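Local atomic coordinates of macrophage migration inhibitory factor-like protein (Leishmania major, PDB entry 3FWT), a protein that belongs to the macrophage migration inhibitory factor family and assembles as a trimer of small alpha/beta subunits whose sheets run on into one another. Residues 25-30 / 67-72; 81-86 / 116-121. All blocks are in the same frame, centred on the assembly; numbering follows the deposited sequence.

Both contacts are buried and both involve the central sheet of the subunit, in which strands 22-28 and 79-85 are neighbours, but they hold it differently. Interaction 2 is ladder pairing inside the sheet, its centre about 6 Å from the centre of the chain; interaction 1, about 13 Å from that centre, joins the end of strand 22-28 to a loop and the short strand 69-70. Four good backbone bonds, valines packed with Tyr-120 on one face and Arg-82 beside Tyr-121 on the other make interaction 2, against one backbone bond, a few methyl contacts and a water in interaction 1. The two meet where Gln-25 OE1 lies 2.6 Å from Arg-82 NH1, a probable hydrogen bond.

Interaction 1. Residues 25-30 / 67-72; sequences QTIVSV and TPISFQ
The backbones of 25-30 and 67-72 meet at one place, where Ser-29 and Thr-67 bring their CA atoms within 4.5 Å, rather than along a ladder. A single hydrogen bond joins them: Thr-67 N donates to Val-28 O at 2.8 Å, nearly straight at the hydrogen (172°). Next to it, Ser-29 CA approaches Thr-67 O at 3.0 Å in a CA-H...O contact that is well bent at the hydrogen.

Side-chain packing lies beside this bond. Ile-27 CG2 meets Thr-67 CG2 methyl to methyl at 3.5 Å, tighter than usual; both branches stand anti to their own backbone N, and the two side chains cross at a slant. Ile-69 reaches back with its CD1, which lies 3.5 Å from Ile-27 O and 4.2 Å from Ile-27 CG2. Thr-67 turns its hydroxyl elsewhere, OG1 being hydrogen-bonded to Asp-65 O. Ser-29 OG accepts from Ala-78 N and also lies 2.8 Å from a water oxygen that probably donates to Ile-69 O, though this water has more acceptors nearby than protons. Ile-69 and Ser-70 also pair antiparallel with a strand of the second subunit.

One direct bond therefore fixes the backbones at a single point, while the rest of the fit relies on apolar methyl packing and a water, next to the residues that join the second subunit's sheet.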
# COMPACT_ATOMS: atom_id res chain seq x y z
N GLN A 25 -5.76 -5.09 2.39
CA GLN A 25 -4.43 -5.49 2.87
C GLN A 25 -4.23 -5.32 4.38
O GLN A 25 -4.35 -4.24 4.92
CB GLN A 25 -3.29 -4.69 2.15
CG GLN A 25 -1.89 -5.25 2.60
CD GLN A 25 -0.63 -4.59 1.99
OE1 GLN A 25 -0.70 -3.55 1.36
NE2 GLN A 25 0.47 -5.32 2.04
N THR A 26 -3.89 -6.42 5.04
CA THR A 26 -3.73 -6.44 6.46
C THR A 26 -2.23 -6.57 6.65
O THR A 26 -1.67 -7.56 6.25
CB THR A 26 -4.43 -7.68 7.09
OG1 THR A 26 -5.86 -7.56 6.96
CG2 THR A 26 -4.09 -7.80 8.58
N ILE A 27 -1.65 -5.61 7.35
CA ILE A 27 -0.22 -5.56 7.75
C ILE A 27 -0.18 -5.68 9.29
O ILE A 27 -0.71 -4.81 10.00
CB ILE A 27 0.46 -4.29 7.26
CG1 ILE A 27 0.14 -4.05 5.78
CG2 ILE A 27 2.01 -4.27 7.63
CD1 ILE A 27 0.92 -2.80 5.19
N VAL A 28 0.46 -6.76 9.75
CA VAL A 28 0.57 -7.07 11.17
C VAL A 28 2.00 -7.41 11.57
O VAL A 28 2.75 -7.97 10.79
CB VAL A 28 -0.43 -8.13 11.63
CG1 VAL A 28 -1.83 -7.66 11.24
CG2 VAL A 28 -0.25 -9.55 11.01
N SER A 29 2.38 -6.99 12.79
CA SER A 29 3.72 -7.31 13.30
C SER A 29 3.85 -8.71 13.90
O SER A 29 4.96 -9.21 14.04
CB SER A 29 4.17 -6.29 14.30
OG SER A 29 3.15 -6.12 15.27
N VAL A 30 2.72 -9.35 14.20
CA VAL A 30 2.69 -10.75 14.63
C VAL A 30 2.76 -11.76 13.46
O VAL A 30 2.59 -11.40 12.30
CB VAL A 30 1.38 -11.07 15.38
CG1 VAL A 30 1.08 -10.05 16.43
CG2 VAL A 30 0.17 -11.12 14.40
N THR A 67 5.48 -7.99 9.99
CA THR A 67 6.00 -6.71 9.45
C THR A 67 6.15 -5.82 10.67
O THR A 67 5.15 -5.51 11.34
CB THR A 67 5.00 -6.14 8.48
OG1 THR A 67 4.88 -7.08 7.37
CG2 THR A 67 5.46 -4.75 7.89
N PRO A 68 7.39 -5.45 11.04
CA PRO A 68 7.45 -4.61 12.24
C PRO A 68 6.66 -3.29 12.12
O PRO A 68 6.66 -2.66 11.09
CB PRO A 68 8.97 -4.36 12.42
CG PRO A 68 9.56 -5.59 11.80
CD PRO A 68 8.72 -5.87 10.58
N ILE A 69 5.96 -2.89 13.20
CA ILE A 69 5.21 -1.67 13.19
C ILE A 69 5.54 -0.94 14.48
O ILE A 69 5.45 -1.51 15.58
CB ILE A 69 3.67 -1.90 13.14
CG1 ILE A 69 3.29 -2.47 11.73
CG2 ILE A 69 2.88 -0.50 13.41
CD1 ILE A 69 1.85 -3.07 11.69
N SER A 70 5.82 0.34 14.36
CA SER A 70 6.00 1.10 15.60
C SER A 70 4.83 2.02 15.86
O SER A 70 4.30 2.64 14.94
CB SER A 70 7.32 1.93 15.52
OG SER A 70 7.51 2.40 16.83
N PHE A 71 4.44 2.20 17.13
CA PHE A 71 3.28 3.10 17.38
C PHE A 71 3.27 3.49 18.84
O PHE A 71 3.43 2.65 19.64
CB PHE A 71 1.97 2.37 17.05
CG PHE A 71 0.75 3.19 17.19
CD1 PHE A 71 0.62 4.43 16.54
CD2 PHE A 71 -0.33 2.70 17.95
CE1 PHE A 71 -0.60 5.22 16.68
CE2 PHE A 71 -1.50 3.44 18.07
CZ PHE A 71 -1.64 4.70 17.42
N GLN A 72 3.07 4.78 19.12
CA GLN A 72 3.17 5.32 20.49
C GLN A 72 4.47 4.89 21.18
O GLN A 72 4.43 4.51 22.34
CB GLN A 72 1.96 4.84 21.26
CG GLN A 72 0.74 5.39 20.52
CD GLN A 72 -0.54 5.33 21.26
OE1 GLN A 72 -0.95 4.29 21.80
NE2 GLN A 72 -1.24 6.45 21.23
O HOH W 1 4.02 -3.68 16.22

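Interaction 2. Residues 81-86 / 116-121; sequences VRVESW and IYVFYY
Strands 81-85 and 116-121 run parallel, their axes 4.7 Å apart at closest approach and 18° between directions, with Val-81 opposite Val-118, Arg-82 opposite Phe-119 and Val-83 opposite Tyr-120, and with four backbone hydrogen bonds carrying the ladder from Val-81 N to Tyr-117 O at one end to Tyr-121 N to Val-83 O, 2.7 Å long, at the other.

On one face Val-83 CG2 touches two partners. It makes a CH-pi contact over the Tyr-120 ring, 4.1 Å from the centroid and 26° off the normal, while the same methyl meets Val-118 CG1 at 3.8 Å. Val-83 runs alongside Tyr-120, its CB 3.6 Å from Tyr-120 CD2. This is the beta-alpha-beta unit of strand 79-85, helix 92-109 and strand 116-128: Tyr-120 packs on Met-97 and Ile-101 of that helix, and its OH is hydrogen-bonded to Thr-98 OG1.

The other face is turned to the trimer interior. Arg-82 CG, anti to the backbone N (chi1 -173°), comes to the edge of the Tyr-121 ring, 3.7 Å from Tyr-121 CD1, and the two side chains cross at about a right angle. Tyr-121 OH is hydrogen-bonded to Glu-84 OE2 of the second subunit, and Arg-82 NH2 to Tyr-80 OH of the third subunit.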
# COMPACT_ATOMS: atom_id res chain seq x y z
N VAL A 81 -4.75 -1.78 8.43
CA VAL A 81 -5.51 -2.40 7.32
C VAL A 81 -5.88 -1.37 6.28
O VAL A 81 -6.39 -0.28 6.68
CB VAL A 81 -6.81 -3.01 7.88
CG1 VAL A 81 -7.67 -3.58 6.73
CG2 VAL A 81 -6.41 -4.09 8.99
N ARG A 82 -5.59 -1.64 4.99
CA ARG A 82 -5.92 -0.68 3.94
C ARG A 82 -7.10 -1.29 3.15
O ARG A 82 -6.98 -2.41 2.63
CB ARG A 82 -4.74 -0.48 2.99
CG ARG A 82 -4.98 0.65 1.96
CD ARG A 82 -3.75 0.97 1.16
NE ARG A 82 -3.50 -0.03 0.09
CZ ARG A 82 -2.61 -1.04 0.17
NH1 ARG A 82 -1.84 -1.19 1.24
NH2 ARG A 82 -2.46 -1.91 -0.84
N VAL A 83 -8.23 -0.58 3.08
CA VAL A 83 -9.40 -1.11 2.39
C VAL A 83 -9.52 -0.28 1.12
O VAL A 83 -9.55 0.95 1.19
CB VAL A 83 -10.68 -0.89 3.20
CG1 VAL A 83 -11.95 -1.60 2.53
CG2 VAL A 83 -10.47 -1.36 4.68
N GLU A 84 -9.67 -0.97 -0.00
CA GLU A 84 -9.75 -0.30 -1.29
C GLU A 84 -10.95 -0.82 -2.06
O GLU A 84 -11.40 -1.94 -1.86
CB GLU A 84 -8.51 -0.62 -2.12
CG GLU A 84 -7.25 -0.07 -1.40
CD GLU A 84 -6.00 -0.47 -2.12
OE1 GLU A 84 -4.95 -0.63 -1.46
OE2 GLU A 84 -6.06 -0.66 -3.34
N SER A 85 -11.50 0.02 -2.93
CA SER A 85 -12.63 -0.49 -3.69
C SER A 85 -12.90 0.51 -4.83
O SER A 85 -12.41 1.62 -4.78
CB SER A 85 -13.86 -0.68 -2.79
OG SER A 85 -14.19 0.54 -2.18
N TRP A 86 -13.60 0.06 -5.86
CA TRP A 86 -14.03 0.94 -6.95
C TRP A 86 -15.12 1.88 -6.51
O TRP A 86 -16.02 1.50 -5.73
CB TRP A 86 -14.55 0.11 -8.13
CG TRP A 86 -14.99 0.96 -9.31
CD1 TRP A 86 -14.21 1.43 -10.34
CD2 TRP A 86 -16.33 1.45 -9.56
NE1 TRP A 86 -14.97 2.17 -11.21
CE2 TRP A 86 -16.27 2.21 -10.76
CE3 TRP A 86 -17.56 1.34 -8.88
CZ2 TRP A 86 -17.40 2.83 -11.31
CZ3 TRP A 86 -18.70 1.98 -9.42
CH2 TRP A 86 -18.60 2.72 -10.62
N ILE A 116 -4.76 -0.56 16.41
CA ILE A 116 -5.21 -1.01 15.07
C ILE A 116 -5.61 0.23 14.26
O ILE A 116 -6.45 1.04 14.74
CB ILE A 116 -6.44 -1.96 15.13
CG1 ILE A 116 -6.07 -3.29 15.81
CG2 ILE A 116 -6.95 -2.26 13.70
CD1 ILE A 116 -7.37 -4.18 16.17
N TYR A 117 -4.99 0.45 13.11
CA TYR A 117 -5.39 1.56 12.21
C TYR A 117 -6.11 0.97 11.00
O TYR A 117 -5.69 -0.08 10.43
CB TYR A 117 -4.17 2.36 11.74
CG TYR A 117 -3.82 3.59 12.52
CD1 TYR A 117 -4.35 3.81 13.78
CD2 TYR A 117 -2.88 4.49 12.03
CE1 TYR A 117 -4.04 4.92 14.47
CE2 TYR A 117 -2.56 5.63 12.70
CZ TYR A 117 -3.13 5.83 13.92
OH TYR A 117 -2.83 6.94 14.59
N VAL A 118 -7.25 1.55 10.61
CA VAL A 118 -7.92 1.12 9.35
C VAL A 118 -8.11 2.36 8.46
O VAL A 118 -8.63 3.39 8.96
CB VAL A 118 -9.26 0.43 9.60
CG1 VAL A 118 -9.84 -0.23 8.26
CG2 VAL A 118 -9.08 -0.66 10.67
N PHE A 119 -7.61 2.32 7.21
CA PHE A 119 -7.79 3.42 6.26
C PHE A 119 -8.55 2.95 5.01
O PHE A 119 -8.31 1.85 4.53
CB PHE A 119 -6.45 3.94 5.76
CG PHE A 119 -5.70 4.70 6.79
CD1 PHE A 119 -5.16 4.05 7.88
CD2 PHE A 119 -5.45 6.05 6.62
CE1 PHE A 119 -4.45 4.75 8.78
CE2 PHE A 119 -4.73 6.75 7.56
CZ PHE A 119 -4.24 6.09 8.63
N TYR A 120 -9.46 3.77 4.47
CA TYR A 120 -10.24 3.38 3.32
C TYR A 120 -9.91 4.30 2.13
O TYR A 120 -9.90 5.58 2.23
CB TYR A 120 -11.78 3.47 3.58
CG TYR A 120 -12.24 2.67 4.76
CD1 TYR A 120 -11.86 3.01 6.02
CD2 TYR A 120 -12.98 1.51 4.59
CE1 TYR A 120 -12.26 2.27 7.11
CE2 TYR A 120 -13.38 0.78 5.62
CZ TYR A 120 -13.03 1.15 6.89
OH TYR A 120 -13.41 0.40 7.94
N TYR A 121 -9.63 3.68 1.00
CA TYR A 121 -9.39 4.44 -0.22
C TYR A 121 -10.30 3.91 -1.34
O TYR A 121 -10.82 2.80 -1.29
CB TYR A 121 -7.93 4.36 -0.70
CG TYR A 121 -6.98 4.88 0.33
CD1 TYR A 121 -6.31 4.02 1.18
CD2 TYR A 121 -6.76 6.24 0.48
CE1 TYR A 121 -5.49 4.52 2.18
CE2 TYR A 121 -5.94 6.73 1.44
CZ TYR A 121 -5.30 5.88 2.30
OH TYR A 121 -4.47 6.42 3.25